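Local coordinates for extracellular solute-binding protein, family 7 (Colwellia psychrerythraea, PDB 4PET) that binds pyruvate together with a calcium ion and probably delivers such a solute to a TRAP transporter in the periplasm, at residues K28-K32 against A249-P254; W31-W37 against Q87-S93; F103-F107 against F318-D322; I116-H121 against P237-L241; E181-L186 against A310-L314. One frame throughout, in Å; residues are numbered along the deposited sequence.

Contact 1: K28-K32 against A249-P254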
# COMPACT_ATOMS: atom_id res chain seq x y z
N LYS A 28 -16.21 -14.06 -27.98
CA LYS A 28 -15.84 -14.24 -26.57
C LYS A 28 -14.49 -14.95 -26.50
O LYS A 28 -14.16 -15.74 -27.37
CB LYS A 28 -16.90 -15.05 -25.82
CG LYS A 28 -18.29 -14.41 -25.92
CD LYS A 28 -19.34 -15.19 -25.13
CE LYS A 28 -20.67 -14.47 -25.10
NZ LYS A 28 -21.17 -14.18 -26.47
N TYR A 29 -13.72 -14.63 -25.48
CA TYR A 29 -12.40 -15.20 -25.24
C TYR A 29 -12.45 -16.08 -23.99
O TYR A 29 -13.02 -15.70 -22.97
CB TYR A 29 -11.37 -14.07 -25.09
CG TYR A 29 -11.33 -13.18 -26.33
CD1 TYR A 29 -12.26 -12.17 -26.52
CD2 TYR A 29 -10.39 -13.40 -27.33
CE1 TYR A 29 -12.24 -11.39 -27.67
CE2 TYR A 29 -10.35 -12.62 -28.47
CZ TYR A 29 -11.28 -11.63 -28.64
OH TYR A 29 -11.24 -10.88 -29.77
N ARG A 30 -11.85 -17.26 -24.10
CA ARG A 30 -11.75 -18.21 -23.00
C ARG A 30 -10.27 -18.52 -22.81
O ARG A 30 -9.64 -19.17 -23.64
CB ARG A 30 -12.56 -19.45 -23.33
CG ARG A 30 -14.04 -19.14 -23.39
CD ARG A 30 -14.77 -20.24 -24.05
NE ARG A 30 -14.36 -20.37 -25.43
CZ ARG A 30 -14.96 -19.80 -26.46
NH1 ARG A 30 -16.03 -19.03 -26.29
NH2 ARG A 30 -14.48 -20.01 -27.68
N TRP A 31 -9.71 -18.00 -21.73
CA TRP A 31 -8.30 -18.11 -21.43
C TRP A 31 -8.08 -19.06 -20.26
O TRP A 31 -9.02 -19.38 -19.53
CB TRP A 31 -7.79 -16.74 -21.00
CG TRP A 31 -7.42 -15.85 -22.17
CD1 TRP A 31 -7.78 -16.01 -23.48
CD2 TRP A 31 -6.60 -14.69 -22.11
NE1 TRP A 31 -7.24 -14.98 -24.24
CE2 TRP A 31 -6.50 -14.17 -23.42
CE3 TRP A 31 -5.93 -14.03 -21.08
CZ2 TRP A 31 -5.75 -13.06 -23.71
CZ3 TRP A 31 -5.19 -12.91 -21.39
CH2 TRP A 31 -5.11 -12.43 -22.68
N LYS A 32 -6.84 -19.49 -20.07
CA LYS A 32 -6.43 -20.20 -18.87
C LYS A 32 -5.20 -19.58 -18.23
O LYS A 32 -4.30 -19.04 -18.90
CB LYS A 32 -6.21 -21.70 -19.13
CG LYS A 32 -5.57 -22.06 -20.40
CD LYS A 32 -5.95 -23.50 -20.76
CE LYS A 32 -4.89 -24.18 -21.61
NZ LYS A 32 -4.97 -25.67 -21.51
N ALA A 249 -1.26 -13.40 -26.99
CA ALA A 249 -2.63 -13.58 -26.53
C ALA A 249 -3.21 -12.22 -26.17
O ALA A 249 -4.32 -11.92 -26.56
CB ALA A 249 -2.68 -14.52 -25.31
N TYR A 250 -2.46 -11.40 -25.46
CA TYR A 250 -2.95 -10.08 -25.11
C TYR A 250 -3.30 -9.28 -26.40
O TYR A 250 -4.36 -8.68 -26.48
CB TYR A 250 -1.91 -9.36 -24.27
CG TYR A 250 -2.21 -7.93 -23.90
CD1 TYR A 250 -2.89 -7.61 -22.72
CD2 TYR A 250 -1.80 -6.88 -24.71
CE1 TYR A 250 -3.14 -6.27 -22.38
CE2 TYR A 250 -2.05 -5.54 -24.38
CZ TYR A 250 -2.71 -5.25 -23.20
OH TYR A 250 -2.95 -3.94 -22.86
N ASN A 251 -2.43 -9.32 -27.40
CA ASN A 251 -2.67 -8.58 -28.64
C ASN A 251 -3.95 -9.02 -29.33
O ASN A 251 -4.55 -8.26 -30.06
CB ASN A 251 -1.53 -8.81 -29.62
CG ASN A 251 -0.20 -8.28 -29.15
OD1 ASN A 251 -0.10 -7.37 -28.32
ND2 ASN A 251 0.85 -8.85 -29.73
N SER A 252 -4.37 -10.26 -29.12
CA SER A 252 -5.54 -10.77 -29.81
C SER A 252 -6.83 -10.19 -29.20
O SER A 252 -7.90 -10.28 -29.80
CB SER A 252 -5.59 -12.30 -29.79
OG SER A 252 -5.91 -12.79 -28.48
N LEU A 253 -6.73 -9.63 -28.00
CA LEU A 253 -7.89 -9.04 -27.34
C LEU A 253 -8.29 -7.70 -27.93
O LEU A 253 -7.42 -6.94 -28.34
CB LEU A 253 -7.58 -8.79 -25.87
CG LEU A 253 -7.43 -10.01 -24.98
CD1 LEU A 253 -7.09 -9.56 -23.56
CD2 LEU A 253 -8.72 -10.79 -25.03
N PRO A 254 -9.60 -7.39 -27.96
CA PRO A 254 -9.96 -6.00 -28.25
C PRO A 254 -9.43 -5.07 -27.16
O PRO A 254 -9.15 -5.55 -26.05
CB PRO A 254 -11.50 -6.01 -28.29
CG PRO A 254 -11.92 -7.29 -27.70
CD PRO A 254 -10.77 -8.25 -27.75
O HOH W 1 -8.82 -11.32 -31.80
O HOH W 2 -6.97 -15.00 -27.22
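The first strand of the five-stranded sheet of this TRAP solute-binding protein, 29-35, meets the end of the short helix 247-252 and the turn that leads into the long helix 255-290. Y29 and W31 both project from the strand toward that turn, and L253 fits between them. Its CD2 lies over one face of the Y29 ring, a CH-pi contact 3.9 Å from the ring centroid. Its CD1 touches W31 CH2 at 3.6 Å. With CG anti to the carbonyl carbon (chi1 -58°), the Y29 ring reaches past L253, and Y29 CE1 meets P254 CD at 3.5 Å. Replacing Y29 by an alanine would probably leave L253 CD2 and P254 CD facing a gap. W31 brings the rim of its six-membered ring to A249, with CZ2 3.8 Å from A249 CB. The carbonyl A249 O lies at the edge of the same ring, near its plane. That carbonyl accepts from both S252 N and S252 OG, in the last turn of the helix. A water in the plane of the indole accepts from W31 NE1 at 3.0 Å and donates to S252 OG at 2.8 Å.

Contact 2: W31-W37 against Q87-S93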
# COMPACT_ATOMS: atom_id res chain seq x y z
N TRP A 31 -9.71 -18.00 -21.73
CA TRP A 31 -8.30 -18.11 -21.43
C TRP A 31 -8.08 -19.06 -20.26
O TRP A 31 -9.02 -19.38 -19.53
CB TRP A 31 -7.79 -16.74 -21.00
CG TRP A 31 -7.42 -15.85 -22.17
CD1 TRP A 31 -7.78 -16.01 -23.48
CD2 TRP A 31 -6.60 -14.69 -22.11
NE1 TRP A 31 -7.24 -14.98 -24.24
CE2 TRP A 31 -6.50 -14.17 -23.42
CE3 TRP A 31 -5.93 -14.03 -21.08
CZ2 TRP A 31 -5.75 -13.06 -23.71
CZ3 TRP A 31 -5.19 -12.91 -21.39
CH2 TRP A 31 -5.11 -12.43 -22.68
N LYS A 32 -6.84 -19.49 -20.07
CA LYS A 32 -6.43 -20.20 -18.87
C LYS A 32 -5.20 -19.58 -18.23
O LYS A 32 -4.30 -19.04 -18.90
CB LYS A 32 -6.21 -21.70 -19.13
CG LYS A 32 -5.57 -22.06 -20.40
CD LYS A 32 -5.95 -23.50 -20.76
CE LYS A 32 -4.89 -24.18 -21.61
NZ LYS A 32 -4.97 -25.67 -21.51
N LEU A 33 -5.18 -19.66 -16.90
CA LEU A 33 -4.08 -19.10 -16.12
C LEU A 33 -3.44 -20.27 -15.37
O LEU A 33 -4.14 -21.08 -14.77
CB LEU A 33 -4.57 -18.00 -15.17
CG LEU A 33 -3.50 -17.42 -14.22
CD1 LEU A 33 -3.93 -16.02 -13.79
CD2 LEU A 33 -3.23 -18.28 -12.97
N ALA A 34 -2.11 -20.39 -15.47
CA ALA A 34 -1.38 -21.37 -14.65
C ALA A 34 -0.75 -20.68 -13.46
O ALA A 34 0.03 -19.74 -13.62
CB ALA A 34 -0.29 -22.06 -15.46
N GLU A 35 -1.03 -21.17 -12.26
CA GLU A 35 -0.42 -20.59 -11.06
C GLU A 35 0.51 -21.60 -10.37
O GLU A 35 0.26 -22.78 -10.42
CB GLU A 35 -1.50 -20.05 -10.11
CG GLU A 35 -2.51 -21.08 -9.54
CD GLU A 35 -3.54 -20.41 -8.62
OE1 GLU A 35 -3.47 -19.16 -8.48
OE2 GLU A 35 -4.40 -21.12 -8.03
N THR A 36 1.58 -21.10 -9.75
CA THR A 36 2.52 -21.91 -9.04
C THR A 36 1.88 -22.65 -7.87
O THR A 36 2.27 -23.78 -7.57
CB THR A 36 3.67 -21.05 -8.50
OG1 THR A 36 4.47 -20.59 -9.60
CG2 THR A 36 4.57 -21.87 -7.49
N TRP A 37 0.89 -22.04 -7.23
CA TRP A 37 0.41 -22.53 -5.94
C TRP A 37 -0.49 -23.71 -6.11
O TRP A 37 -1.06 -23.89 -7.17
CB TRP A 37 -0.33 -21.39 -5.20
CG TRP A 37 0.06 -20.07 -5.75
CD1 TRP A 37 -0.72 -19.24 -6.47
CD2 TRP A 37 1.35 -19.46 -5.67
NE1 TRP A 37 -0.01 -18.13 -6.83
CE2 TRP A 37 1.26 -18.24 -6.37
CE3 TRP A 37 2.56 -19.82 -5.10
CZ2 TRP A 37 2.36 -17.38 -6.51
CZ3 TRP A 37 3.64 -18.97 -5.24
CH2 TRP A 37 3.53 -17.76 -5.93
N GLN A 87 1.00 -21.91 -24.31
CA GLN A 87 0.15 -23.01 -23.86
C GLN A 87 -0.86 -22.49 -22.81
O GLN A 87 -2.01 -22.92 -22.76
CB GLN A 87 0.98 -24.11 -23.28
CG GLN A 87 0.17 -25.10 -22.51
CD GLN A 87 1.00 -26.31 -22.13
OE1 GLN A 87 2.22 -26.37 -22.42
NE2 GLN A 87 0.36 -27.28 -21.48
N TYR A 88 -0.39 -21.61 -21.94
CA TYR A 88 -1.29 -20.81 -21.11
C TYR A 88 -1.17 -19.35 -21.50
O TYR A 88 -0.06 -18.84 -21.72
CB TYR A 88 -0.94 -20.93 -19.61
CG TYR A 88 -1.43 -22.22 -18.97
CD1 TYR A 88 -0.71 -23.40 -19.09
CD2 TYR A 88 -2.61 -22.24 -18.23
CE1 TYR A 88 -1.15 -24.57 -18.52
CE2 TYR A 88 -3.07 -23.40 -17.66
CZ TYR A 88 -2.33 -24.56 -17.80
OH TYR A 88 -2.76 -25.73 -17.24
N GLN A 89 -2.30 -18.65 -21.52
CA GLN A 89 -2.29 -17.22 -21.84
C GLN A 89 -1.74 -16.41 -20.68
O GLN A 89 -1.20 -15.33 -20.89
CB GLN A 89 -3.69 -16.73 -22.22
CG GLN A 89 -4.21 -17.28 -23.55
CD GLN A 89 -4.95 -18.61 -23.44
OE1 GLN A 89 -5.15 -19.16 -22.35
NE2 GLN A 89 -5.38 -19.12 -24.58
N MSE A 90 -1.89 -16.91 -19.45
CA MSE A 90 -1.46 -16.18 -18.27
C MSE A 90 -0.84 -17.07 -17.22
O MSE A 90 -1.08 -18.29 -17.18
CB MSE A 90 -2.65 -15.47 -17.60
CG MSE A 90 -3.27 -14.40 -18.42
SE MSE A 90 -4.79 -13.64 -17.42
CE MSE A 90 -3.66 -12.69 -16.17
N GLY A 91 -0.08 -16.45 -16.33
CA GLY A 91 0.46 -17.17 -15.19
C GLY A 91 0.40 -16.27 -13.97
O GLY A 91 0.19 -15.05 -14.09
N HIS A 92 0.60 -16.87 -12.80
CA HIS A 92 0.76 -16.17 -11.54
C HIS A 92 1.83 -16.90 -10.73
O HIS A 92 1.78 -18.14 -10.49
CB HIS A 92 -0.59 -16.01 -10.83
CG HIS A 92 -0.55 -15.09 -9.65
ND1 HIS A 92 -0.53 -15.57 -8.35
CD2 HIS A 92 -0.48 -13.75 -9.55
CE1 HIS A 92 -0.50 -14.56 -7.51
NE2 HIS A 92 -0.46 -13.44 -8.21
N SER A 93 2.86 -16.15 -10.36
CA SER A 93 4.07 -16.75 -9.80
C SER A 93 4.92 -15.65 -9.16
O SER A 93 4.39 -14.68 -8.64
CB SER A 93 4.82 -17.47 -10.91
OG SER A 93 5.69 -18.47 -10.42
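Q89 lays its aliphatic part over one face of the W31 indole. Its CG sits 3.6 Å from the centroid of the five-membered ring, almost on the ring normal, and its amide runs nearly parallel to the ring. The bend at chi2 (89°) turns OE1 back to the strand, where it accepts from K32 N at 2.9 Å. The selenium of M90 (selenomethionine) meets the same indole at its edge, a Met-aromatic contact. The Y88 ring is held from two sides. A34 CB lies over its centre, 3.6 Å from the centroid, and the K32 chain crosses the opposite face in a cation-pi contact. Y88 OH bonds to D68. Backbone bonds join the strands: M90 N to K32 O, A34 N to M90 O, H92 N to A34 O and T36 N to H92 O. L33, E35, M90 and H92 share one face of the sheet. At the far end W37 NE1 donates to H92 ND1 at 3.0 Å, in the plane of both rings. H92 NE2 bonds to G147 O, so both ring nitrogens are engaged. The hydroxyls T36 OG1 and S93 OG are 2.6 Å apart and hydrogen-bonded. Strands 29-35 and 90-93 are parallel neighbours in the sheet, and their C-terminal ends bring W37 and S93 up beside the pyruvate pocket, S93 next to Y97, as in the alpha/beta domains of periplasmic binding proteins.

Contact 3: F103-F107 against F318-D322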
# COMPACT_ATOMS: atom_id res chain seq x y z
N PHE A 103 19.11 -13.82 -14.60
CA PHE A 103 19.26 -13.33 -13.22
C PHE A 103 18.56 -11.99 -13.00
O PHE A 103 18.23 -11.65 -11.85
CB PHE A 103 20.72 -13.23 -12.76
CG PHE A 103 21.67 -12.74 -13.80
CD1 PHE A 103 21.61 -11.43 -14.27
CD2 PHE A 103 22.66 -13.59 -14.31
CE1 PHE A 103 22.50 -10.98 -15.23
CE2 PHE A 103 23.56 -13.14 -15.27
CZ PHE A 103 23.48 -11.84 -15.74
N ASN A 104 18.29 -11.25 -14.07
CA ASN A 104 17.63 -9.95 -13.89
C ASN A 104 16.17 -10.06 -13.45
O ASN A 104 15.60 -9.10 -12.91
CB ASN A 104 17.79 -9.07 -15.14
CG ASN A 104 19.21 -8.57 -15.29
OD1 ASN A 104 19.85 -8.24 -14.29
ND2 ASN A 104 19.73 -8.56 -16.51
N THR A 105 15.58 -11.24 -13.62
CA THR A 105 14.24 -11.47 -13.11
C THR A 105 14.13 -11.42 -11.57
O THR A 105 13.04 -11.24 -11.05
CB THR A 105 13.66 -12.81 -13.59
OG1 THR A 105 14.48 -13.91 -13.13
CG2 THR A 105 13.53 -12.82 -15.11
N MSE A 106 15.24 -11.59 -10.86
CA MSE A 106 15.22 -11.58 -9.39
C MSE A 106 14.77 -10.25 -8.77
O MSE A 106 14.08 -10.23 -7.75
CB MSE A 106 16.62 -11.88 -8.83
CG MSE A 106 17.06 -13.33 -9.01
SE MSE A 106 18.71 -13.65 -8.01
CE MSE A 106 19.96 -12.60 -9.08
N PHE A 107 15.16 -9.14 -9.39
CA PHE A 107 15.07 -7.84 -8.75
C PHE A 107 13.68 -7.21 -8.79
O PHE A 107 13.44 -6.24 -8.09
CB PHE A 107 16.17 -6.91 -9.31
CG PHE A 107 17.52 -7.57 -9.34
CD1 PHE A 107 18.16 -7.94 -8.18
CD2 PHE A 107 18.12 -7.90 -10.55
CE1 PHE A 107 19.37 -8.57 -8.20
CE2 PHE A 107 19.34 -8.56 -10.59
CZ PHE A 107 19.96 -8.89 -9.43
N PHE A 318 27.27 -8.53 -9.44
CA PHE A 318 26.21 -8.69 -10.43
C PHE A 318 26.14 -7.45 -11.33
O PHE A 318 26.05 -7.57 -12.55
CB PHE A 318 24.83 -8.97 -9.79
CG PHE A 318 24.56 -10.45 -9.56
CD1 PHE A 318 25.18 -11.14 -8.52
CD2 PHE A 318 23.71 -11.16 -10.38
CE1 PHE A 318 24.95 -12.50 -8.32
CE2 PHE A 318 23.47 -12.54 -10.18
CZ PHE A 318 24.10 -13.19 -9.16
N ALA A 319 26.22 -6.27 -10.73
CA ALA A 319 26.15 -5.04 -11.51
C ALA A 319 27.24 -4.97 -12.61
O ALA A 319 26.98 -4.50 -13.71
CB ALA A 319 26.25 -3.84 -10.59
N ALA A 320 28.43 -5.48 -12.32
CA ALA A 320 29.56 -5.35 -13.25
C ALA A 320 29.50 -6.30 -14.43
O ALA A 320 30.11 -6.04 -15.47
CB ALA A 320 30.85 -5.55 -12.51
N LYS A 321 28.78 -7.41 -14.30
CA LYS A 321 28.81 -8.39 -15.36
C LYS A 321 27.72 -8.18 -16.42
O LYS A 321 27.70 -8.87 -17.42
CB LYS A 321 28.75 -9.82 -14.81
CG LYS A 321 27.65 -10.11 -13.84
CD LYS A 321 27.80 -11.51 -13.32
CE LYS A 321 26.57 -12.00 -12.57
NZ LYS A 321 26.95 -13.14 -11.67
N ASP A 322 26.83 -7.21 -16.22
CA ASP A 322 25.77 -6.99 -17.19
C ASP A 322 25.21 -5.59 -17.07
O ASP A 322 24.82 -5.17 -15.98
CB ASP A 322 24.66 -8.04 -17.00
CG ASP A 322 23.57 -7.94 -18.05
OD1 ASP A 322 23.82 -8.30 -19.22
OD2 ASP A 322 22.46 -7.52 -17.71
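F318 turns its edge to the face of F103, with the ring planes at 89° and the centroids 5.7 Å apart. F318 CE2 touches F103 CB at 3.8 Å. The methyl CE of M106, a selenomethionine bent at chi3 (-70°), reaches F318 CE2 at 3.7 Å. F107 brings CZ to F318 CD2 at 4.5 Å, a looser contact. K321 CE passes over a face of F103, and D322 CB lies at the ring's edge. The polar part is one hydrogen bond across the segments: N104 ND2 donates to D322 OD2 at 3.2 Å. The oxygen lies in the amide plane of N104, but the donor comes from above the carboxylate plane. T325 OG1 of the next helix bonds to both N104 OD1 and D322 OD2. D322 is the N-cap of helix 323-353, and its side chain caps a backbone N there. The amide thus grips a carboxylate that already serves a helix start. This ties the loop 103-107 to the junction between helices 301-321 and 323-353, with a phenylalanine cluster beside the polar group.

Contact 4: I116-H121 against P237-L241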
# COMPACT_ATOMS: atom_id res chain seq x y z
N ILE A 116 10.42 -1.56 1.33
CA ILE A 116 9.17 -2.12 1.84
C ILE A 116 8.11 -1.97 0.79
O ILE A 116 8.35 -1.35 -0.26
CB ILE A 116 8.73 -1.49 3.15
CG1 ILE A 116 8.47 0.01 3.00
CG2 ILE A 116 9.82 -1.70 4.17
CD1 ILE A 116 7.97 0.67 4.31
N ALA A 117 6.92 -2.52 1.05
CA ALA A 117 5.91 -2.63 0.00
C ALA A 117 5.45 -1.27 -0.53
O ALA A 117 5.32 -1.08 -1.74
CB ALA A 117 4.71 -3.45 0.49
N SER A 118 5.19 -0.33 0.38
CA SER A 118 4.62 0.94 -0.06
C SER A 118 5.64 1.67 -0.92
O SER A 118 5.29 2.35 -1.88
CB SER A 118 4.24 1.78 1.14
OG SER A 118 5.41 2.08 1.88
N GLU A 119 6.91 1.51 -0.59
CA GLU A 119 8.00 2.09 -1.39
C GLU A 119 8.11 1.44 -2.76
O GLU A 119 8.28 2.11 -3.78
CB GLU A 119 9.33 1.93 -0.64
CG GLU A 119 9.35 2.64 0.71
CD GLU A 119 10.61 2.44 1.48
OE1 GLU A 119 10.96 3.32 2.29
OE2 GLU A 119 11.25 1.38 1.32
N GLN A 120 8.03 0.12 -2.78
CA GLN A 120 8.21 -0.62 -4.02
C GLN A 120 7.07 -0.31 -4.99
O GLN A 120 7.29 -0.23 -6.20
CB GLN A 120 8.34 -2.10 -3.75
CG GLN A 120 8.77 -2.90 -4.96
CD GLN A 120 8.57 -4.37 -4.72
OE1 GLN A 120 7.52 -4.79 -4.23
NE2 GLN A 120 9.59 -5.15 -5.00
N HIS A 121 5.87 -0.04 -4.48
CA HIS A 121 4.79 0.33 -5.37
C HIS A 121 5.04 1.69 -6.05
O HIS A 121 4.79 1.85 -7.23
CB HIS A 121 3.47 0.32 -4.60
CG HIS A 121 3.04 -1.05 -4.21
ND1 HIS A 121 2.14 -1.29 -3.19
CD2 HIS A 121 3.36 -2.26 -4.72
CE1 HIS A 121 1.93 -2.59 -3.09
NE2 HIS A 121 2.67 -3.20 -4.00
N PRO A 237 11.88 -7.74 2.12
CA PRO A 237 11.13 -6.64 2.78
C PRO A 237 9.79 -6.29 2.16
O PRO A 237 8.96 -5.68 2.83
CB PRO A 237 12.06 -5.44 2.65
CG PRO A 237 12.92 -5.76 1.42
CD PRO A 237 13.14 -7.26 1.52
N GLY A 238 9.61 -6.66 0.89
CA GLY A 238 8.48 -6.21 0.10
C GLY A 238 8.25 -7.09 -1.12
O GLY A 238 8.27 -6.62 -2.26
N THR A 239 7.98 -8.35 -0.86
CA THR A 239 7.82 -9.35 -1.89
C THR A 239 6.58 -9.15 -2.72
O THR A 239 5.46 -9.29 -2.23
CB THR A 239 7.84 -10.76 -1.27
OG1 THR A 239 9.08 -10.93 -0.59
CG2 THR A 239 7.66 -11.85 -2.35
N GLU A 240 6.79 -8.80 -3.98
CA GLU A 240 5.69 -8.64 -4.93
C GLU A 240 5.64 -9.87 -5.80
O GLU A 240 6.65 -10.26 -6.40
CB GLU A 240 5.91 -7.41 -5.81
CG GLU A 240 4.77 -7.12 -6.74
CD GLU A 240 3.59 -6.47 -6.04
OE1 GLU A 240 3.79 -5.60 -5.15
OE2 GLU A 240 2.46 -6.81 -6.42
N LEU A 241 4.47 -10.48 -5.92
CA LEU A 241 4.36 -11.59 -6.86
C LEU A 241 4.19 -11.05 -8.29
O LEU A 241 4.30 -9.84 -8.53
CB LEU A 241 3.21 -12.53 -6.49
CG LEU A 241 3.29 -13.05 -5.04
CD1 LEU A 241 2.06 -13.87 -4.68
CD2 LEU A 241 4.53 -13.88 -4.80
O HOH W 3 6.76 -4.29 3.29
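E240 OE1 takes two side-chain donors, H121 NE2 and N149 ND2. The bond from H121 NE2 to E240 OE1 is 2.9 Å long, lies in the imidazole plane and meets the carboxylate on its syn side. This His-carboxylate hydrogen bond, somewhat bent at 141°, joins the first turns of helix 117-126 to sheet strand 240-246. The other oxygen, E240 OE2, accepts from G148 N, so the buried carboxylate has partners on both oxygens. A bend at chi2 (77°) brings it round to the histidine. Q120 extends from the helix toward the same segment. Its OE1 comes within 3.5 Å of E240 CB, and its NE2 donates to T109 O. G238, which has no side chain, lets the helix start come close: the CA atoms of A117 and G238 are 4.4 Å apart. T239 and L241 line the pyruvate pocket beside this joint. I116 and P237 also pack against D347 and Y350 of the second subunit. A water bridges the two backbones, accepting from A117 N at 2.9 Å and donating to P237 O at 2.6 Å.

Contact 5: E181-L186 against A310-L314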
# COMPACT_ATOMS: atom_id res chain seq x y z
N GLU A 181 21.39 -16.43 -3.12
CA GLU A 181 22.74 -16.19 -3.61
C GLU A 181 23.64 -15.65 -2.50
O GLU A 181 24.82 -15.98 -2.42
CB GLU A 181 22.72 -15.20 -4.79
CG GLU A 181 21.78 -15.59 -5.90
CD GLU A 181 22.22 -16.84 -6.61
OE1 GLU A 181 23.32 -16.80 -7.21
OE2 GLU A 181 21.49 -17.85 -6.53
N VAL A 182 23.08 -14.76 -1.69
CA VAL A 182 23.81 -14.19 -0.57
C VAL A 182 24.23 -15.28 0.44
O VAL A 182 25.41 -15.36 0.81
CB VAL A 182 22.99 -13.08 0.11
CG1 VAL A 182 23.74 -12.56 1.34
CG2 VAL A 182 22.75 -11.92 -0.86
N LEU A 183 23.29 -16.11 0.88
CA LEU A 183 23.63 -17.15 1.85
C LEU A 183 24.60 -18.17 1.27
O LEU A 183 25.45 -18.70 1.99
CB LEU A 183 22.37 -17.81 2.41
CG LEU A 183 21.44 -16.88 3.22
CD1 LEU A 183 20.28 -17.64 3.85
CD2 LEU A 183 22.22 -16.12 4.30
N ALA A 184 24.49 -18.45 -0.03
CA ALA A 184 25.45 -19.35 -0.71
C ALA A 184 26.87 -18.78 -0.61
O ALA A 184 27.84 -19.52 -0.43
CB ALA A 184 25.07 -19.55 -2.15
N LYS A 185 26.98 -17.46 -0.70
CA LYS A 185 28.30 -16.83 -0.65
C LYS A 185 28.90 -17.07 0.72
O LYS A 185 30.12 -17.15 0.87
CB LYS A 185 28.21 -15.32 -0.95
CG LYS A 185 29.56 -14.59 -0.90
CD LYS A 185 29.37 -13.06 -1.08
CE LYS A 185 29.92 -12.55 -2.38
NZ LYS A 185 31.39 -12.76 -2.45
N LEU A 186 28.03 -17.24 1.72
CA LEU A 186 28.46 -17.54 3.08
C LEU A 186 28.50 -19.05 3.39
O LEU A 186 28.66 -19.45 4.53
CB LEU A 186 27.56 -16.81 4.09
CG LEU A 186 27.67 -15.28 4.04
CD1 LEU A 186 26.62 -14.64 4.92
CD2 LEU A 186 29.06 -14.85 4.46
N ALA A 310 27.96 -9.50 2.43
CA ALA A 310 27.93 -10.46 1.32
C ALA A 310 26.94 -9.94 0.31
O ALA A 310 27.19 -9.95 -0.88
CB ALA A 310 27.51 -11.83 1.81
N ASN A 311 25.81 -9.45 0.79
CA ASN A 311 24.87 -8.80 -0.10
C ASN A 311 25.51 -7.64 -0.90
O ASN A 311 25.40 -7.61 -2.11
CB ASN A 311 23.65 -8.34 0.71
CG ASN A 311 22.54 -7.79 -0.16
OD1 ASN A 311 21.87 -8.53 -0.90
ND2 ASN A 311 22.30 -6.48 -0.05
N ASP A 312 26.15 -6.69 -0.23
CA ASP A 312 26.86 -5.57 -0.89
C ASP A 312 27.90 -6.10 -1.90
O ASP A 312 28.03 -5.60 -3.02
CB ASP A 312 27.62 -4.68 0.13
CG ASP A 312 26.71 -3.78 0.99
OD1 ASP A 312 25.51 -3.58 0.69
OD2 ASP A 312 27.24 -3.23 1.99
N GLU A 313 28.67 -7.09 -1.49
CA GLU A 313 29.71 -7.64 -2.35
C GLU A 313 29.09 -8.22 -3.62
O GLU A 313 29.62 -8.03 -4.73
CB GLU A 313 30.47 -8.74 -1.64
CG GLU A 313 31.48 -8.30 -0.61
CD GLU A 313 32.12 -9.50 0.08
OE1 GLU A 313 32.01 -10.61 -0.49
OE2 GLU A 313 32.70 -9.35 1.18
N LEU A 314 27.98 -8.92 -3.46
CA LEU A 314 27.34 -9.61 -4.58
C LEU A 314 26.60 -8.65 -5.50
O LEU A 314 26.53 -8.89 -6.71
CB LEU A 314 26.36 -10.67 -4.09
CG LEU A 314 26.85 -12.11 -4.07
CD1 LEU A 314 25.67 -13.04 -3.77
CD2 LEU A 314 27.52 -12.50 -5.40
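A310 CB sits at the apolar centre, where V182 CG1 meets it at 3.9 Å and L186 CG at 4.1 Å. L314 packs next to it. Its CD1 rests on the backbone of E181, 3.3 Å from E181 O, and touches E181 CB. V182 CG2 packs against N311, whose OD1 is buried here without a partner in the model. K185 leads outward. Its CG stands anti to the backbone N (chi1 179°), and the chain then lies alongside L314, with CE 3.5 Å from L314 CG. After bends at chi3 and chi4, K185 NZ forms a 3.0 Å salt bridge with E313 OE1 and approaches that oxygen nearly along its C-O bond. A leucine at E313 would probably leave the K185 ammonium without its mate and free the end of that chain to turn. E181 points its carboxylate to K99 instead. In helices 177-185 and 301-321 the axes of the short segments cross at 108° and approach to 9.2 Å, with I307 and F178 extending the interface along the two helices.

Contacts 2 and 4 are buried, while contacts 1, 3 and 5 are partly open to the surface. Contacts 1 and 2 share strand 29-35 and meet through A249 and Q89. Contact 4 reaches the same sheet: L241 packs on W37, H92 and S93 of contact 2, and these two contacts lie nearest the pyruvate pocket. Contacts 3 and 5 both use helix 301-321 and touch through E181, which meets F318 and M106. Chemistry follows place. Contact 2 is strand pairing flanked by aromatic rings, and contact 4 is mainly buried polar bonding. Contact 1 relies on a tyrosine face, an indole rim and waters, contact 3 on phenylalanines beside one amide-carboxylate bond, and contact 5 on an apolar helix crossing with a salt bridge at its rim.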